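Local coordinates for protein L-asparagine oxygenase (Streptomyces coelicolor, PDB 2OG5) that hydroxylates L-asparagine to (2S,3S)-3-hydroxyasparagine with iron(II), 2-oxoglutarate and oxygen, supplying a building block of the calcium-dependent lipopeptide antibiotic, at residues D225-A229 against P230-T234; L262-L266 against A267-P271. One frame throughout, in Å; residues are numbered along the deposited sequence.

Contact 1. Residues D225-A229 against P230-T234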
loop_
_atom_site.group_PDB
_atom_site.type_symbol
_atom_site.label_atom_id
_atom_site.label_comp_id
_atom_site.label_asym_id
_atom_site.label_seq_id
_atom_site.Cartn_x
_atom_site.Cartn_y
_atom_site.Cartn_z
ATOM N N ASP A 225 -23.212 14.248 6.093
ATOM C CA ASP A 225 -24.459 13.622 5.647
ATOM C C ASP A 225 -24.365 13.093 4.210
ATOM O O ASP A 225 -24.813 11.980 3.924
ATOM C CB ASP A 225 -25.632 14.607 5.753
ATOM C CG ASP A 225 -26.100 14.828 7.191
ATOM O OD1 ASP A 225 -25.686 14.079 8.104
ATOM O OD2 ASP A 225 -26.904 15.763 7.397
ATOM N N ALA A 226 -23.774 13.880 3.314
ATOM C CA ALA A 226 -23.603 13.456 1.924
ATOM C C ALA A 226 -22.732 12.195 1.805
ATOM O O ALA A 226 -23.056 11.281 1.049
ATOM C CB ALA A 226 -23.013 14.595 1.079
ATOM N N LEU A 227 -21.648 12.136 2.576
ATOM C CA LEU A 227 -20.680 11.041 2.451
ATOM C C LEU A 227 -21.236 9.703 2.938
ATOM O O LEU A 227 -20.771 8.640 2.516
ATOM C CB LEU A 227 -19.372 11.385 3.179
ATOM C CG LEU A 227 -18.552 12.525 2.567
ATOM C CD1 LEU A 227 -17.418 12.947 3.504
ATOM C CD2 LEU A 227 -18.014 12.149 1.187
ATOM N N TRP A 228 -22.248 9.753 3.810
ATOM C CA TRP A 228 -22.960 8.546 4.261
ATOM C C TRP A 228 -24.059 8.074 3.300
ATOM O O TRP A 228 -24.602 6.982 3.473
ATOM C CB TRP A 228 -23.581 8.769 5.653
ATOM C CG TRP A 228 -22.595 8.730 6.773
ATOM C CD1 TRP A 228 -22.122 9.789 7.478
ATOM C CD2 TRP A 228 -21.956 7.564 7.314
ATOM N NE1 TRP A 228 -21.221 9.366 8.426
ATOM C CE2 TRP A 228 -21.104 8.001 8.348
ATOM C CE3 TRP A 228 -22.018 6.200 7.021
ATOM C CZ2 TRP A 228 -20.321 7.120 9.093
ATOM C CZ3 TRP A 228 -21.250 5.329 7.766
ATOM C CH2 TRP A 228 -20.407 5.794 8.787
ATOM N N ALA A 229 -24.386 8.889 2.301
ATOM C CA ALA A 229 -25.468 8.571 1.367
ATOM C C ALA A 229 -24.929 7.777 0.176
ATOM O O ALA A 229 -23.775 7.967 -0.227
ATOM C CB ALA A 229 -26.149 9.852 0.892
ATOM N N PRO A 230 -25.757 6.893 -0.406
ATOM C CA PRO A 230 -25.329 6.094 -1.551
ATOM C C PRO A 230 -25.327 6.889 -2.854
ATOM O O PRO A 230 -26.114 6.608 -3.763
ATOM C CB PRO A 230 -26.367 4.966 -1.584
ATOM C CG PRO A 230 -27.592 5.602 -1.069
ATOM C CD PRO A 230 -27.141 6.568 -0.007
ATOM N N GLU A 231 -24.442 7.879 -2.942
ATOM C CA GLU A 231 -24.476 8.834 -4.040
ATOM C C GLU A 231 -23.116 8.985 -4.721
ATOM O O GLU A 231 -22.808 10.039 -5.285
ATOM C CB GLU A 231 -25.006 10.169 -3.516
ATOM C CG GLU A 231 -26.427 10.027 -2.970
ATOM C CD GLU A 231 -27.020 11.310 -2.447
ATOM O OE1 GLU A 231 -26.370 12.368 -2.537
ATOM O OE2 GLU A 231 -28.164 11.249 -1.949
ATOM N N PHE A 232 -22.332 7.907 -4.688
ATOM C CA PHE A 232 -20.992 7.894 -5.273
ATOM C C PHE A 232 -20.765 6.608 -6.057
ATOM O O PHE A 232 -21.020 5.509 -5.561
ATOM C CB PHE A 232 -19.940 8.026 -4.175
ATOM C CG PHE A 232 -20.177 9.180 -3.246
ATOM C CD1 PHE A 232 -19.626 10.426 -3.503
ATOM C CD2 PHE A 232 -20.979 9.022 -2.121
ATOM C CE1 PHE A 232 -19.842 11.493 -2.640
ATOM C CE2 PHE A 232 -21.212 10.075 -1.264
ATOM C CZ PHE A 232 -20.643 11.321 -1.519
ATOM N N ARG A 233 -20.257 6.745 -7.276
ATOM C CA ARG A 233 -20.020 5.610 -8.156
ATOM C C ARG A 233 -18.520 5.472 -8.428
ATOM O O ARG A 233 -17.907 6.382 -8.970
ATOM C CB ARG A 233 -20.755 5.840 -9.471
ATOM C CG ARG A 233 -20.694 4.681 -10.452
ATOM C CD ARG A 233 -21.473 5.019 -11.719
ATOM N NE ARG A 233 -22.897 5.260 -11.453
ATOM C CZ ARG A 233 -23.858 4.334 -11.465
ATOM N NH1 ARG A 233 -23.586 3.053 -11.721
ATOM N NH2 ARG A 233 -25.115 4.689 -11.207
ATOM N N THR A 234 -17.942 4.334 -8.048
ATOM C CA THR A 234 -16.528 4.049 -8.314
ATOM C C THR A 234 -16.434 2.811 -9.202
ATOM O O THR A 234 -16.402 1.689 -8.718
ATOM C CB THR A 234 -15.752 3.841 -7.000
ATOM O OG1 THR A 234 -16.005 4.940 -6.119
ATOM C CG2 THR A 234 -14.237 3.753 -7.254
#

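Contact 2. Residues L262-L266 against A267-P271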
loop_
_atom_site.group_PDB
_atom_site.type_symbol
_atom_site.label_atom_id
_atom_site.label_comp_id
_atom_site.label_asym_id
_atom_site.label_seq_id
_atom_site.Cartn_x
_atom_site.Cartn_y
_atom_site.Cartn_z
ATOM N N LEU A 262 -13.518 4.220 5.151
ATOM C CA LEU A 262 -13.965 4.884 3.922
ATOM C C LEU A 262 -13.525 4.170 2.656
ATOM O O LEU A 262 -12.642 3.314 2.679
ATOM C CB LEU A 262 -13.547 6.353 3.891
ATOM C CG LEU A 262 -12.159 6.712 3.384
ATOM C CD1 LEU A 262 -12.067 8.237 3.305
ATOM C CD2 LEU A 262 -11.073 6.126 4.293
ATOM N N ARG A 263 -14.175 4.531 1.559
ATOM C CA ARG A 263 -13.927 3.935 0.260
ATOM C C ARG A 263 -14.079 5.048 -0.774
ATOM O O ARG A 263 -15.202 5.466 -1.087
ATOM C CB ARG A 263 -14.929 2.805 0.028
ATOM C CG ARG A 263 -14.731 2.033 -1.244
ATOM C CD ARG A 263 -15.649 0.828 -1.277
ATOM N NE ARG A 263 -16.963 1.159 -1.792
ATOM C CZ ARG A 263 -17.396 0.886 -3.026
ATOM N NH1 ARG A 263 -16.620 0.292 -3.929
ATOM N NH2 ARG A 263 -18.627 1.223 -3.367
ATOM N N VAL A 264 -12.956 5.563 -1.267
ATOM C CA VAL A 264 -12.990 6.669 -2.214
ATOM C C VAL A 264 -11.729 6.708 -3.068
ATOM O O VAL A 264 -10.655 6.304 -2.627
ATOM C CB VAL A 264 -13.178 8.032 -1.481
ATOM C CG1 VAL A 264 -11.915 8.444 -0.727
ATOM C CG2 VAL A 264 -13.631 9.138 -2.454
ATOM N N ASP A 265 -11.888 7.179 -4.300
ATOM C CA ASP A 265 -10.753 7.463 -5.176
ATOM C C ASP A 265 -11.065 8.797 -5.818
ATOM O O ASP A 265 -12.022 8.891 -6.577
ATOM C CB ASP A 265 -10.612 6.352 -6.219
ATOM C CG ASP A 265 -9.415 6.539 -7.127
ATOM O OD1 ASP A 265 -9.104 7.687 -7.479
ATOM O OD2 ASP A 265 -8.793 5.521 -7.494
ATOM N N LEU A 266 -10.307 9.839 -5.480
ATOM C CA LEU A 266 -10.661 11.185 -5.950
ATOM C C LEU A 266 -10.498 11.340 -7.465
ATOM O O LEU A 266 -11.038 12.283 -8.042
ATOM C CB LEU A 266 -9.924 12.272 -5.163
ATOM C CG LEU A 266 -10.480 12.460 -3.742
ATOM C CD1 LEU A 266 -9.568 13.347 -2.935
ATOM C CD2 LEU A 266 -11.881 13.042 -3.760
ATOM N N ALA A 267 -9.812 10.397 -8.109
ATOM C CA ALA A 267 -9.700 10.368 -9.570
ATOM C C ALA A 267 -10.837 9.598 -10.232
ATOM O O ALA A 267 -11.320 10.008 -11.287
ATOM C CB ALA A 267 -8.361 9.778 -9.995
ATOM N N ALA A 268 -11.271 8.500 -9.617
ATOM C CA ALA A 268 -12.221 7.577 -10.236
ATOM C C ALA A 268 -13.653 7.735 -9.703
ATOM O O ALA A 268 -14.615 7.561 -10.456
ATOM C CB ALA A 268 -11.746 6.149 -10.058
ATOM N N THR A 269 -13.803 8.073 -8.424
ATOM C CA THR A 269 -15.137 8.160 -7.816
ATOM C C THR A 269 -15.927 9.332 -8.407
ATOM O O THR A 269 -15.462 10.471 -8.405
ATOM C CB THR A 269 -15.066 8.300 -6.282
ATOM O OG1 THR A 269 -14.377 7.170 -5.726
ATOM C CG2 THR A 269 -16.476 8.384 -5.673
ATOM N N GLU A 270 -17.118 9.031 -8.915
ATOM C CA GLU A 270 -17.985 10.018 -9.555
ATOM C C GLU A 270 -19.179 10.307 -8.650
ATOM O O GLU A 270 -19.868 9.377 -8.227
ATOM C CB GLU A 270 -18.506 9.465 -10.881
ATOM C CG GLU A 270 -17.450 9.314 -11.971
ATOM C CD GLU A 270 -16.990 10.638 -12.557
ATOM O OE1 GLU A 270 -17.751 11.630 -12.490
ATOM O OE2 GLU A 270 -15.862 10.687 -13.097
ATOM N N PRO A 271 -19.435 11.596 -8.360
ATOM C CA PRO A 271 -20.620 11.950 -7.586
ATOM C C PRO A 271 -21.870 11.839 -8.451
ATOM O O PRO A 271 -21.833 12.224 -9.622
ATOM C CB PRO A 271 -20.363 13.410 -7.208
ATOM C CG PRO A 271 -19.515 13.933 -8.302
ATOM C CD PRO A 271 -18.649 12.786 -8.739
HETATM O O HOH W 1 -13.772 12.503 -7.487
#

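Contact 1. Residues D225-A229 against P230-T234
A229, P230 and E231 form an inverse gamma turn centred on P230, and F232 folds back from it against helix 221-227 and the residues that follow it. The chain thereby passes from that helix into the short strand 232-233. The turn is closed by a bond from E231 N to A229 O, 2.8 Å long but bent, with 133° at the hydrogen. Its donor stands above the plane of the A229 carbonyl, almost square to the C=O bond (95°), as the small loop of a gamma turn requires. The methyl group of A229 lies close to the proline ring, its CB 3.5 Å from P230 CD. It also meets E231, whose chain runs extended past it, with A229 CB 3.7 Å from the carboxylate carbon CD. The acid end of E231 is held beyond the turn, where E231 OE1 forms a salt bridge with R275 and a hydrogen bond with T273.

F232 has its ring carbon CG beside its own backbone N (chi1 -51°), which directs the ring back toward A226 and A229. Two carbonyl oxygens meet the ring's edge: A226 O lies 3.2 Å from F232 CE2, and A229 O is 3.5 Å from that same carbon. The A226 oxygen already accepts the backbone N-H of A229, at 3.0 Å from A229 N, so the ring edge adds a C-H contact to an atom already engaged in a backbone bond. Helix 274-290 packs against A226, L227 and F232 as well. L227 and F232 meet obliquely, the methyl carbon L227 CD2 3.9 Å from F232 CZ.

Contact 2. Residues L262-L266 against A267-P271
D265 and T269 close a local turn in the loop between strands 260-262 and 270-271. The two residues grip each other twice: D265 N donates to T269 OG1 (2.9 Å, nearly straight at 159°), and T269 N returns a bond to D265 O (2.7 Å) that lies in the plane of the carbonyl and closes an alpha turn. T269 OG1 is also hydrogen-bonded to T234 OG1. Within this turn the aspartate side chain forms an Asx turn. With CG anti to the backbone N (chi1 -177°), the carboxylate turns toward the N-H groups of the next residues, and D265 OD1 accepts A267 N at 2.9 Å, nearly along its C-O axis. A second donor, A268 N, reaches OD1 at 3.2 Å from well above the carboxylate plane; a weak bond from A268 N to D265 O accompanies it. The methyl of A268 lies against the same acid group, CB 3.8 Å from D265 CG. The D265 side chain also touches H179, an iron ligand on strand 176-179, so the turn probably helps to shape the second shell of the metal site. On the backbone, one water donates to both L266 O and T269 O, 2.8 Å from each.

In the fold
Both contacts lie in the insertion between strands 207-211 and 292-294, neighbours in the antiparallel sheet of the jelly-roll fold that also holds strand 176-179 with H179, and their centres lie about 10 Å apart. Strands 232-233 and 270-271 join them as an antiparallel pair, with R233 O 2.8 Å from E270 N in a probable hydrogen bond. Beside the threonine pair, F232 CB packs on T269 CG2. Helix 274-290 packs against residues of both. Their relation to the active site differs: contact 1 is remote from it, whereas in contact 2 the D265 side chain comes within about 3 Å of that of H179 and about 8 Å of the sodium ion bound there.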